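Type IV pilus biogenesis protein PilB (Streptococcus sanguinis, PDB 7B7P) is a bimodular minor pilin of type IV pili that carries a metal-binding von Willebrand factor A-like module and has a direct role in adhesion. Local coordinates at residues 160-165 / 414-419; 166-171 / 407-412; 258-263 / 289-294; 346-351 / 377-382. All blocks are in the same frame, centred on the assembly; numbering follows the deposited sequence.

Interaction 1: 160-165 / 414-419; sequences MNIAVS and KQIQQD
Ile416, on helix 402-424, lies against Ile162 and Val164 of strand 162-169. It gives up the most surface of the three. The closest touch is between the tip of one isoleucine and the short branch of the other: Ile162 CD1 is 3.9 Å from Ile416 CG2. The branch methyl Ile162 CG2 meets the same Ile416 CG2 at 4.2 Å. Two methyls of the strand residue therefore converge on one methyl of the helix residue, and the two side chains cross at a slant. In Ile416, CG1 is anti to the carbonyl carbon (chi1 -70°) and CG2 anti to the backbone N. This splits the two branches, with CG2 serving Ile162 and CD1 reaching Val164. The second touch is looser, with Val164 CG2 and Ile416 CD1 4.3 Å apart.

All three residues are buried. They belong to the core of the von Willebrand factor A-like domain, a parallel-centred sheet with helices on its faces. Strand 162-169 lies between strands 212-219 and 276-283. Ile162 and Val164 point to the face covered by helix 402-424. Ala163 and Ser165 touch helix 258-270 on the other face.

Ile416 also packs on Tyr278 of strand 276-283 and on Leu206 and Ile209 of helix 191-209. One turn on, the buried Asp419 is held by several polar groups. Gln415 NE2 donates to Asp419 OD1 at 3.3 Å, from above the carboxylate plane. Asp419 OD2 takes a salt bridge from Arg364 and a hydrogen bond with the hydroxyl of Tyr278.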
loop_
_atom_site.group_PDB
_atom_site.type_symbol
_atom_site.label_atom_id
_atom_site.label_comp_id
_atom_site.label_asym_id
_atom_site.label_seq_id
_atom_site.Cartn_x
_atom_site.Cartn_y
_atom_site.Cartn_z
ATOM N N MET A 160 -12.455 3.355 6.359
ATOM C CA MET A 160 -12.842 3.041 4.998
ATOM C C MET A 160 -12.834 1.529 4.775
ATOM O O MET A 160 -12.279 0.754 5.564
ATOM C CB MET A 160 -11.913 3.749 4.023
ATOM C CG MET A 160 -12.099 5.260 4.010
ATOM S SD MET A 160 -13.724 5.848 4.574
ATOM C CE MET A 160 -13.448 6.124 6.331
ATOM N N ASN A 161 -13.492 1.106 3.702
ATOM C CA ASN A 161 -13.433 -0.287 3.296
ATOM C C ASN A 161 -12.246 -0.501 2.366
ATOM O O ASN A 161 -11.822 0.408 1.644
ATOM C CB ASN A 161 -14.735 -0.715 2.618
ATOM C CG ASN A 161 -15.955 -0.305 3.415
ATOM O OD1 ASN A 161 -16.195 -0.828 4.503
ATOM N ND2 ASN A 161 -16.726 0.646 2.886
ATOM N N ILE A 162 -11.695 -1.710 2.411
ATOM C CA ILE A 162 -10.507 -2.060 1.646
ATOM C C ILE A 162 -10.759 -3.380 0.932
ATOM O O ILE A 162 -11.170 -4.364 1.559
ATOM C CB ILE A 162 -9.264 -2.174 2.550
ATOM C CG1 ILE A 162 -8.865 -0.803 3.102
ATOM C CG2 ILE A 162 -8.126 -2.834 1.799
ATOM C CD1 ILE A 162 -7.818 -0.876 4.228
ATOM N N ALA A 163 -10.491 -3.410 -0.367
ATOM C CA ALA A 163 -10.561 -4.638 -1.138
ATOM C C ALA A 163 -9.170 -5.007 -1.629
ATOM O O ALA A 163 -8.399 -4.139 -2.043
ATOM C CB ALA A 163 -11.515 -4.496 -2.319
ATOM N N VAL A 164 -8.853 -6.294 -1.558
ATOM C CA VAL A 164 -7.558 -6.808 -1.965
ATOM C C VAL A 164 -7.813 -7.990 -2.876
ATOM O O VAL A 164 -8.457 -8.960 -2.472
ATOM C CB VAL A 164 -6.691 -7.234 -0.768
ATOM C CG1 VAL A 164 -5.356 -7.772 -1.265
ATOM C CG2 VAL A 164 -6.485 -6.071 0.202
ATOM N N SER A 165 -7.336 -7.911 -4.105
ATOM C CA SER A 165 -7.432 -9.047 -5.008
ATOM C C SER A 165 -6.078 -9.730 -5.069
ATOM O O SER A 165 -5.080 -9.107 -5.458
ATOM C CB SER A 165 -7.893 -8.638 -6.409
ATOM O OG SER A 165 -8.087 -9.818 -7.176
ATOM N N LYS A 414 1.548 -4.221 6.401
ATOM C CA LYS A 414 1.941 -2.988 7.081
ATOM C C LYS A 414 1.684 -1.760 6.208
ATOM O O LYS A 414 1.298 -0.696 6.707
ATOM C CB LYS A 414 3.424 -3.050 7.478
ATOM C CG LYS A 414 3.752 -3.909 8.707
ATOM C CD LYS A 414 5.264 -3.912 8.944
ATOM C CE LYS A 414 5.642 -4.433 10.326
ATOM N NZ LYS A 414 5.843 -5.914 10.382
ATOM N N GLN A 415 1.893 -1.888 4.899
ATOM C CA GLN A 415 1.744 -0.730 4.027
ATOM C C GLN A 415 0.280 -0.411 3.737
ATOM O O GLN A 415 -0.062 0.755 3.521
ATOM C CB GLN A 415 2.513 -0.963 2.730
ATOM C CG GLN A 415 2.398 0.174 1.739
ATOM C CD GLN A 415 3.085 1.442 2.219
ATOM O OE1 GLN A 415 4.320 1.506 2.283
ATOM N NE2 GLN A 415 2.289 2.468 2.549
ATOM N N ILE A 416 -0.595 -1.419 3.720
ATOM C CA ILE A 416 -2.017 -1.150 3.542
ATOM C C ILE A 416 -2.573 -0.484 4.789
ATOM O O ILE A 416 -3.287 0.525 4.714
ATOM C CB ILE A 416 -2.781 -2.442 3.208
ATOM C CG1 ILE A 416 -2.426 -2.942 1.799
ATOM C CG2 ILE A 416 -4.304 -2.230 3.358
ATOM C CD1 ILE A 416 -2.743 -4.424 1.618
ATOM N N GLN A 417 -2.232 -1.039 5.956
ATOM C CA GLN A 417 -2.562 -0.410 7.229
ATOM C C GLN A 417 -2.181 1.066 7.237
ATOM O O GLN A 417 -2.940 1.905 7.733
ATOM C CB GLN A 417 -1.866 -1.160 8.365
ATOM C CG GLN A 417 -2.084 -0.539 9.737
ATOM C CD GLN A 417 -3.495 -0.768 10.253
ATOM O OE1 GLN A 417 -3.783 -1.786 10.895
ATOM N NE2 GLN A 417 -4.391 0.174 9.956
ATOM N N GLN A 418 -1.035 1.411 6.648
ATOM C CA GLN A 418 -0.583 2.796 6.668
ATOM C C GLN A 418 -1.281 3.676 5.634
ATOM O O GLN A 418 -1.478 4.872 5.885
ATOM C CB GLN A 418 0.928 2.846 6.475
ATOM C CG GLN A 418 1.679 2.708 7.800
ATOM C CD GLN A 418 2.739 3.790 7.988
ATOM O OE1 GLN A 418 2.977 4.617 7.092
ATOM N NE2 GLN A 418 3.354 3.813 9.171
ATOM N N ASP A 419 -1.631 3.138 4.461
ATOM C CA ASP A 419 -2.528 3.874 3.572
ATOM C C ASP A 419 -3.850 4.165 4.265
ATOM O O ASP A 419 -4.377 5.279 4.171
ATOM C CB ASP A 419 -2.781 3.091 2.285
ATOM C CG ASP A 419 -1.522 2.876 1.462
ATOM O OD1 ASP A 419 -0.582 3.707 1.543
ATOM O OD2 ASP A 419 -1.494 1.864 0.723
#

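Interaction 2: 166-171 / 407-412; sequences FVFDTS and KTFSDI
This is a buried aromatic contact between the second half of the central strand 162-169 and helix 402-424. The Phe409 side chain sets out toward the strand and meets two phenylalanines there. Phe409 CZ is 4.4 Å from Phe168 CZ, and Phe409 CE1 is 4.5 Å from Phe166 CE1. The Phe409 ring stands nearly perpendicular to that of Phe166 and is inclined by about 40° to that of Phe168; ring ends meet, without stacking.

Phe166 and Phe168 are two residues apart, on the same side of the strand. Their first torsions are alike, but their rings are turned differently about CB-CG: chi2 is -79° in Phe166 and -9° in Phe168. Neither strand side chain sets out straight at the helix; the ring ends come nearer. Helix 191-209 packs on both, with Met202 and Ile203 against Phe166 and Leu195 against Phe168. Phe409 also touches Ile368 of strand 364-370.

Beyond the aromatic cluster the strand ends at Asp169, which turns the chain. Asp169 OD1 accepts from Ser171 N at 2.8 Å, nearly along the C-O axis, forming an Asx turn. Ser171 OG also donates to Asp169 OD1, at 2.9 Å, on the syn side. Asp169 OD2 is bonded to Asp284 N and to the hydroxyl of Thr283, and Ser171 OG to that of Ser173. Ser173 and Asp284 bind magnesium in a structure of this protein. Asp169, Ser171 and Ser173 follow the DxSxS spacing, the signature of the metal ion-dependent adhesion site (MIDAS) at this strand end in von Willebrand factor A domains.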
loop_
_atom_site.group_PDB
_atom_site.type_symbol
_atom_site.label_atom_id
_atom_site.label_comp_id
_atom_site.label_asym_id
_atom_site.label_seq_id
_atom_site.Cartn_x
_atom_site.Cartn_y
_atom_site.Cartn_z
ATOM N N PHE A 166 -6.050 -10.996 -4.662
ATOM C CA PHE A 166 -4.877 -11.841 -4.781
ATOM C C PHE A 166 -4.893 -12.527 -6.128
ATOM O O PHE A 166 -5.891 -13.157 -6.488
ATOM C CB PHE A 166 -4.849 -12.893 -3.673
ATOM C CG PHE A 166 -4.466 -12.335 -2.340
ATOM C CD1 PHE A 166 -3.134 -12.079 -2.037
ATOM C CD2 PHE A 166 -5.435 -12.040 -1.400
ATOM C CE1 PHE A 166 -2.776 -11.538 -0.801
ATOM C CE2 PHE A 166 -5.089 -11.514 -0.167
ATOM C CZ PHE A 166 -3.763 -11.256 0.133
ATOM N N VAL A 167 -3.773 -12.454 -6.841
ATOM C CA VAL A 167 -3.678 -12.940 -8.210
ATOM C C VAL A 167 -2.427 -13.799 -8.289
ATOM O O VAL A 167 -1.308 -13.277 -8.363
ATOM C CB VAL A 167 -3.652 -11.798 -9.231
ATOM C CG1 VAL A 167 -3.416 -12.330 -10.640
ATOM C CG2 VAL A 167 -4.954 -11.042 -9.155
ATOM N N PHE A 168 -2.613 -15.122 -8.288
ATOM C CA PHE A 168 -1.534 -16.063 -8.028
ATOM C C PHE A 168 -1.230 -16.903 -9.261
ATOM O O PHE A 168 -2.120 -17.544 -9.818
ATOM C CB PHE A 168 -1.880 -16.978 -6.848
ATOM C CG PHE A 168 -1.836 -16.303 -5.493
ATOM C CD1 PHE A 168 -1.329 -15.028 -5.330
ATOM C CD2 PHE A 168 -2.291 -16.981 -4.368
ATOM C CE1 PHE A 168 -1.290 -14.426 -4.079
ATOM C CE2 PHE A 168 -2.257 -16.398 -3.127
ATOM C CZ PHE A 168 -1.753 -15.123 -2.973
ATOM N N ASP A 169 0.041 -16.910 -9.655
ATOM C CA ASP A 169 0.537 -17.795 -10.692
ATOM C C ASP A 169 0.314 -19.253 -10.275
ATOM O O ASP A 169 0.710 -19.668 -9.181
ATOM C CB ASP A 169 2.026 -17.476 -10.907
ATOM C CG ASP A 169 2.662 -18.203 -12.091
ATOM O OD1 ASP A 169 2.269 -19.328 -12.460
ATOM O OD2 ASP A 169 3.643 -17.650 -12.634
ATOM N N THR A 170 -0.367 -20.018 -11.134
ATOM C CA THR A 170 -0.611 -21.442 -10.921
ATOM C C THR A 170 -0.045 -22.269 -12.065
ATOM O O THR A 170 -0.554 -23.349 -12.361
ATOM C CB THR A 170 -2.106 -21.762 -10.737
ATOM O OG1 THR A 170 -2.827 -21.551 -11.962
ATOM C CG2 THR A 170 -2.748 -20.937 -9.631
ATOM N N SER A 171 1.030 -21.802 -12.692
ATOM C CA SER A 171 1.642 -22.572 -13.765
ATOM C C SER A 171 2.279 -23.873 -13.233
ATOM O O SER A 171 2.438 -24.085 -12.026
ATOM C CB SER A 171 2.677 -21.724 -14.501
ATOM O OG SER A 171 3.778 -21.425 -13.676
ATOM N N LYS A 407 7.980 -12.320 4.868
ATOM C CA LYS A 407 8.300 -10.922 5.129
ATOM C C LYS A 407 7.623 -9.991 4.119
ATOM O O LYS A 407 7.081 -8.944 4.503
ATOM C CB LYS A 407 9.815 -10.710 5.133
ATOM C CG LYS A 407 10.205 -9.269 5.479
ATOM C CD LYS A 407 11.601 -8.915 4.989
ATOM C CE LYS A 407 12.172 -7.701 5.737
ATOM N NZ LYS A 407 13.662 -7.540 5.579
ATOM N N THR A 408 7.657 -10.345 2.824
ATOM C CA THR A 408 6.991 -9.530 1.806
ATOM C C THR A 408 5.496 -9.410 2.083
ATOM O O THR A 408 4.919 -8.316 1.977
ATOM C CB THR A 408 7.216 -10.123 0.411
ATOM O OG1 THR A 408 8.619 -10.186 0.130
ATOM C CG2 THR A 408 6.527 -9.263 -0.645
ATOM N N PHE A 409 4.850 -10.520 2.449
ATOM C CA PHE A 409 3.438 -10.452 2.811
ATOM C C PHE A 409 3.219 -9.511 3.998
ATOM O O PHE A 409 2.356 -8.624 3.951
ATOM C CB PHE A 409 2.908 -11.858 3.085
ATOM C CG PHE A 409 2.470 -12.591 1.837
ATOM C CD1 PHE A 409 2.003 -11.881 0.726
ATOM C CD2 PHE A 409 2.506 -13.978 1.769
ATOM C CE1 PHE A 409 1.590 -12.549 -0.427
ATOM C CE2 PHE A 409 2.096 -14.644 0.636
ATOM C CZ PHE A 409 1.636 -13.926 -0.474
ATOM N N SER A 410 4.039 -9.647 5.050
ATOM C CA SER A 410 3.877 -8.799 6.233
ATOM C C SER A 410 4.076 -7.329 5.887
ATOM O O SER A 410 3.309 -6.460 6.318
ATOM C CB SER A 410 4.860 -9.231 7.326
ATOM O OG SER A 410 5.289 -8.112 8.100
ATOM N N ASP A 411 5.105 -7.028 5.100
ATOM C CA ASP A 411 5.336 -5.655 4.670
ATOM C C ASP A 411 4.145 -5.105 3.887
ATOM O O ASP A 411 3.801 -3.925 4.023
ATOM C CB ASP A 411 6.618 -5.578 3.833
ATOM C CG ASP A 411 7.887 -5.821 4.668
ATOM O OD1 ASP A 411 7.879 -5.517 5.887
ATOM O OD2 ASP A 411 8.899 -6.310 4.110
ATOM N N ILE A 412 3.501 -5.941 3.063
ATOM C CA ILE A 412 2.361 -5.456 2.288
ATOM C C ILE A 412 1.197 -5.134 3.217
ATOM O O ILE A 412 0.547 -4.089 3.075
ATOM C CB ILE A 412 1.969 -6.475 1.194
ATOM C CG1 ILE A 412 3.045 -6.534 0.109
ATOM C CG2 ILE A 412 0.630 -6.113 0.563
ATOM C CD1 ILE A 412 2.886 -7.695 -0.848
#

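Interaction 3: 258-263 / 289-294; sequences PGDGLR and AYLVDS
The first turns of helix 258-270, a helix of the von Willebrand factor A-like domain, meet strand 289-291, an outermost strand of a separate four-stranded antiparallel sheet. The axes of the two segments approach to 7.6 Å at an angle of 51°. Leu291 has the largest share of the buried surface, and touches through one methyl. Leu291 CD1 rests on the carboxylate of Asp260, 3.4 Å from Asp260 OD2 and 3.6 Å from Asp260 CG. Arg263 NH2 comes within 4.0 Å of the same Leu291 CD1, the two side chains crossing at about a right angle.

The polar pair beneath the methyl is tied together by its own bonds. Arg263 grips Asp260 side-on in a salt bridge, and both bonds end on one oxygen: Asp260 OD1 is 2.9 Å from Arg263 NH2 and 3.0 Å from Arg263 NE. The oxygen lies in the guanidinium plane. A bend at chi3 (66°) turns the arginine end back to the residue three positions earlier. Asp260 OD2 accepts from Ala223 N, and Arg263 NH1 bonds to Ser322 O, which helps satisfy these buried groups.

At the start of the helix, Pro258 CD lies 4.5 Å from Ala289 O. That carbonyl bonds to Ser347 of helix 341-358, which also touches Pro258. Helix 341-358 thus flanks both segments, while Leu332 of strand 332-335 packs on Leu291.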
loop_
_atom_site.group_PDB
_atom_site.type_symbol
_atom_site.label_atom_id
_atom_site.label_comp_id
_atom_site.label_asym_id
_atom_site.label_seq_id
_atom_site.Cartn_x
_atom_site.Cartn_y
_atom_site.Cartn_z
ATOM N N PRO A 258 0.298 -13.468 -17.049
ATOM C CA PRO A 258 -0.043 -12.515 -15.982
ATOM C C PRO A 258 -1.054 -11.457 -16.409
ATOM O O PRO A 258 -1.877 -11.022 -15.587
ATOM C CB PRO A 258 1.322 -11.900 -15.616
ATOM C CG PRO A 258 2.139 -12.021 -16.862
ATOM C CD PRO A 258 1.686 -13.294 -17.537
ATOM N N GLY A 259 -1.028 -11.030 -17.670
ATOM C CA GLY A 259 -2.047 -10.099 -18.134
ATOM C C GLY A 259 -3.461 -10.590 -17.873
ATOM O O GLY A 259 -4.314 -9.837 -17.383
ATOM N N ASP A 260 -3.741 -11.869 -18.184
ATOM C CA ASP A 260 -5.108 -12.345 -17.970
ATOM C C ASP A 260 -5.428 -12.409 -16.480
ATOM O O ASP A 260 -6.534 -12.042 -16.060
ATOM C CB ASP A 260 -5.347 -13.699 -18.656
ATOM C CG ASP A 260 -6.849 -13.973 -18.932
ATOM O OD1 ASP A 260 -7.651 -13.023 -19.018
ATOM O OD2 ASP A 260 -7.250 -15.152 -19.027
ATOM N N GLY A 261 -4.467 -12.843 -15.657
ATOM C CA GLY A 261 -4.703 -12.840 -14.229
ATOM C C GLY A 261 -5.017 -11.449 -13.721
ATOM O O GLY A 261 -5.939 -11.258 -12.914
ATOM N N LEU A 262 -4.260 -10.455 -14.206
ATOM C CA LEU A 262 -4.448 -9.076 -13.784
ATOM C C LEU A 262 -5.797 -8.547 -14.245
ATOM O O LEU A 262 -6.430 -7.741 -13.545
ATOM C CB LEU A 262 -3.307 -8.205 -14.329
ATOM C CG LEU A 262 -3.331 -6.745 -13.845
ATOM C CD1 LEU A 262 -3.023 -6.647 -12.335
ATOM C CD2 LEU A 262 -2.372 -5.884 -14.642
ATOM N N ARG A 263 -6.245 -8.984 -15.425
ATOM C CA ARG A 263 -7.555 -8.576 -15.916
ATOM C C ARG A 263 -8.650 -9.045 -14.973
ATOM O O ARG A 263 -9.518 -8.260 -14.571
ATOM C CB ARG A 263 -7.785 -9.116 -17.336
ATOM C CG ARG A 263 -9.177 -8.789 -17.898
ATOM C CD ARG A 263 -9.243 -9.076 -19.401
ATOM N NE ARG A 263 -9.119 -10.504 -19.733
ATOM C CZ ARG A 263 -9.878 -11.105 -20.653
ATOM N NH1 ARG A 263 -10.804 -10.400 -21.302
ATOM N NH2 ARG A 263 -9.721 -12.394 -20.926
ATOM N N ALA A 289 2.810 -15.911 -22.198
ATOM C CA ALA A 289 1.501 -16.174 -22.773
ATOM C C ALA A 289 0.667 -14.897 -22.729
ATOM O O ALA A 289 0.864 -14.033 -21.869
ATOM C CB ALA A 289 0.801 -17.331 -22.033
ATOM N N TYR A 290 -0.277 -14.792 -23.662
ATOM C CA TYR A 290 -1.194 -13.655 -23.737
ATOM C C TYR A 290 -2.414 -14.110 -24.523
ATOM O O TYR A 290 -2.376 -15.131 -25.213
ATOM C CB TYR A 290 -0.528 -12.415 -24.376
ATOM C CG TYR A 290 0.083 -12.699 -25.762
ATOM C CD1 TYR A 290 1.381 -13.188 -25.894
ATOM C CD2 TYR A 290 -0.657 -12.493 -26.928
ATOM C CE1 TYR A 290 1.923 -13.462 -27.146
ATOM C CE2 TYR A 290 -0.132 -12.757 -28.163
ATOM C CZ TYR A 290 1.148 -13.251 -28.280
ATOM O OH TYR A 290 1.665 -13.524 -29.534
ATOM N N LEU A 291 -3.515 -13.375 -24.375
ATOM C CA LEU A 291 -4.733 -13.633 -25.137
ATOM C C LEU A 291 -4.944 -12.534 -26.167
ATOM O O LEU A 291 -4.678 -11.364 -25.890
ATOM C CB LEU A 291 -5.955 -13.726 -24.225
ATOM C CG LEU A 291 -5.900 -14.965 -23.337
ATOM C CD1 LEU A 291 -7.085 -15.047 -22.399
ATOM C CD2 LEU A 291 -5.818 -16.184 -24.207
ATOM N N VAL A 292 -5.415 -12.909 -27.364
ATOM C CA VAL A 292 -5.760 -11.907 -28.362
ATOM C C VAL A 292 -7.275 -11.795 -28.463
ATOM O O VAL A 292 -8.033 -12.705 -28.125
ATOM C CB VAL A 292 -5.120 -12.166 -29.744
ATOM C CG1 VAL A 292 -3.606 -12.101 -29.636
ATOM C CG2 VAL A 292 -5.603 -13.491 -30.368
ATOM N N ASP A 293 -7.711 -10.618 -28.878
ATOM C CA ASP A 293 -9.083 -10.381 -29.282
ATOM C C ASP A 293 -9.390 -11.192 -30.548
ATOM O O ASP A 293 -8.504 -11.443 -31.379
ATOM C CB ASP A 293 -9.224 -8.879 -29.507
ATOM C CG ASP A 293 -10.619 -8.429 -29.879
ATOM O OD1 ASP A 293 -11.330 -9.092 -30.663
ATOM O OD2 ASP A 293 -10.976 -7.341 -29.404
ATOM N N SER A 294 -10.654 -11.597 -30.707
ATOM C CA SER A 294 -11.023 -12.347 -31.918
ATOM C C SER A 294 -10.680 -11.575 -33.198
ATOM O O SER A 294 -10.382 -12.183 -34.234
ATOM C CB SER A 294 -12.511 -12.706 -31.911
ATOM O OG SER A 294 -13.324 -11.562 -31.667
#

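Interaction 4: 346-351 / 377-382; sequences NSIAYA and IAYGQS
Ile348, on helix 341-358, overlaps the start of helix 380-388, where it meets Tyr379 and Ser382. Ile348 CD1 lies 4.2 Å from Tyr379 CB, at the root of the tyrosine side chain. The two side chains cross at about a right angle. On Ser382 both branches of the isoleucine take part: Ile348 CG2 is 4.2 Å from Ser382 O, and Ile348 CD1 is 4.3 Å from Ser382 OG. With chi1 at -71°, the longer branch runs on the backbone-N side and carries CD1 to Tyr379, while CG2 points to the serine carbonyl.

Ile348 is buried, but Tyr379 and Ser382 are partly exposed, and the contact is loose: an apolar touch on Tyr379 CB and van der Waals approaches to the oxygens of Ser382. Tyr379 is the N-cap of helix 380-388. A type I turn from Ile377 to Gly380 leads into it, with Gly380 N bonded to Ile377 O at 3.1 Å. Tyr379 also touches Ile286, in the loop after Asp284, a magnesium-binding residue.

Helix 341-358 leads into strand 364-370, and helix 380-388 crosses from it to the parallel strand 393-399, a beta-alpha-beta crossover. Such helices flank the sheet in the alpha/beta fold of von Willebrand factor A domains.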
loop_
_atom_site.group_PDB
_atom_site.type_symbol
_atom_site.label_atom_id
_atom_site.label_comp_id
_atom_site.label_asym_id
_atom_site.label_seq_id
_atom_site.Cartn_x
_atom_site.Cartn_y
_atom_site.Cartn_z
ATOM N N ASN A 346 5.334 -9.488 -25.861
ATOM C CA ASN A 346 3.874 -9.401 -26.014
ATOM C C ASN A 346 3.144 -9.778 -24.726
ATOM O O ASN A 346 2.064 -9.244 -24.431
ATOM C CB ASN A 346 3.384 -10.306 -27.164
ATOM C CG ASN A 346 3.762 -9.770 -28.550
ATOM O OD1 ASN A 346 3.981 -8.580 -28.723
ATOM N ND2 ASN A 346 3.832 -10.650 -29.531
ATOM N N SER A 347 3.701 -10.716 -23.964
ATOM C CA SER A 347 3.091 -11.115 -22.700
ATOM C C SER A 347 3.166 -9.996 -21.667
ATOM O O SER A 347 2.230 -9.798 -20.881
ATOM C CB SER A 347 3.771 -12.384 -22.191
ATOM O OG SER A 347 3.129 -12.831 -21.017
ATOM N N ILE A 348 4.283 -9.277 -21.637
ATOM C CA ILE A 348 4.429 -8.178 -20.699
ATOM C C ILE A 348 3.554 -7.004 -21.124
ATOM O O ILE A 348 2.946 -6.332 -20.287
ATOM C CB ILE A 348 5.918 -7.790 -20.589
ATOM C CG1 ILE A 348 6.684 -8.884 -19.830
ATOM C CG2 ILE A 348 6.100 -6.441 -19.898
ATOM C CD1 ILE A 348 8.193 -8.702 -19.819
ATOM N N ALA A 349 3.480 -6.739 -22.432
ATOM C CA ALA A 349 2.671 -5.625 -22.922
ATOM C C ALA A 349 1.189 -5.865 -22.688
ATOM O O ALA A 349 0.439 -4.914 -22.439
ATOM C CB ALA A 349 2.927 -5.384 -24.418
ATOM N N TYR A 350 0.748 -7.120 -22.766
ATOM C CA TYR A 350 -0.643 -7.448 -22.463
ATOM C C TYR A 350 -1.015 -6.961 -21.074
ATOM O O TYR A 350 -2.068 -6.351 -20.872
ATOM C CB TYR A 350 -0.852 -8.963 -22.582
ATOM C CG TYR A 350 -2.272 -9.445 -22.335
ATOM C CD1 TYR A 350 -3.348 -8.654 -22.665
ATOM C CD2 TYR A 350 -2.531 -10.722 -21.818
ATOM C CE1 TYR A 350 -4.628 -9.068 -22.473
ATOM C CE2 TYR A 350 -3.818 -11.163 -21.636
ATOM C CZ TYR A 350 -4.872 -10.324 -21.979
ATOM O OH TYR A 350 -6.178 -10.716 -21.805
ATOM N N ALA A 351 -0.143 -7.222 -20.098
ATOM C CA ALA A 351 -0.407 -6.802 -18.730
ATOM C C ALA A 351 -0.455 -5.279 -18.623
ATOM O O ALA A 351 -1.238 -4.722 -17.847
ATOM C CB ALA A 351 0.660 -7.395 -17.810
ATOM N N ILE A 377 12.691 -15.062 -12.438
ATOM C CA ILE A 377 12.056 -13.843 -11.998
ATOM C C ILE A 377 12.783 -12.622 -12.551
ATOM O O ILE A 377 12.598 -11.514 -12.052
ATOM C CB ILE A 377 11.929 -13.799 -10.466
ATOM C CG1 ILE A 377 13.253 -14.204 -9.811
ATOM C CG2 ILE A 377 10.789 -14.712 -10.016
ATOM C CD1 ILE A 377 13.524 -13.471 -8.519
ATOM N N ALA A 378 13.604 -12.813 -13.590
ATOM C CA ALA A 378 14.359 -11.703 -14.185
ATOM C C ALA A 378 13.486 -10.670 -14.914
ATOM O O ALA A 378 14.003 -9.633 -15.343
ATOM C CB ALA A 378 15.417 -12.248 -15.149
ATOM N N TYR A 379 12.186 -10.904 -15.071
ATOM C CA TYR A 379 11.320 -9.891 -15.659
ATOM C C TYR A 379 10.262 -9.433 -14.670
ATOM O O TYR A 379 9.276 -8.813 -15.069
ATOM C CB TYR A 379 10.689 -10.415 -16.949
ATOM C CG TYR A 379 11.756 -10.777 -17.924
ATOM C CD1 TYR A 379 12.402 -9.797 -18.674
ATOM C CD2 TYR A 379 12.183 -12.090 -18.036
ATOM C CE1 TYR A 379 13.417 -10.132 -19.549
ATOM C CE2 TYR A 379 13.190 -12.442 -18.882
ATOM C CZ TYR A 379 13.815 -11.473 -19.636
ATOM O OH TYR A 379 14.807 -11.874 -20.503
ATOM N N GLY A 380 10.465 -9.717 -13.380
ATOM C CA GLY A 380 9.516 -9.265 -12.378
ATOM C C GLY A 380 9.416 -7.755 -12.329
ATOM O O GLY A 380 8.319 -7.193 -12.399
ATOM N N GLN A 381 10.567 -7.076 -12.246
ATOM C CA GLN A 381 10.569 -5.610 -12.230
ATOM C C GLN A 381 10.032 -5.056 -13.545
ATOM O O GLN A 381 9.290 -4.068 -13.562
ATOM C CB GLN A 381 11.992 -5.085 -11.957
ATOM C CG GLN A 381 12.119 -3.538 -11.838
ATOM C CD GLN A 381 11.457 -2.993 -10.566
ATOM O OE1 GLN A 381 11.800 -3.406 -9.467
ATOM N NE2 GLN A 381 10.480 -2.094 -10.721
ATOM N N SER A 382 10.393 -5.691 -14.652
ATOM C CA SER A 382 9.944 -5.251 -15.962
ATOM C C SER A 382 8.417 -5.333 -16.078
ATOM O O SER A 382 7.759 -4.398 -16.564
ATOM C CB SER A 382 10.646 -6.108 -17.011
ATOM O OG SER A 382 10.617 -5.513 -18.284
#

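Interactions 1 and 2 join the same two elements, strand 162-169 and helix 402-424, at successive places. Both are buried and apolar, but branched aliphatic residues meet in interaction 1 and phenylalanines in interaction 2, nearer the metal site. Interaction 3 is also buried, yet a leucine methyl there lies on a salt-bridged pair. Interaction 4 is partly exposed and joins two helices. Interactions 3 and 4 lie close together, their centres about 12 Å apart, and Tyr350 of interaction 4 packs on Asp260 and Leu291 of interaction 3. Val167 of interaction 2 packs on Gly261 of interaction 3, on the sheet face away from helix 402-424.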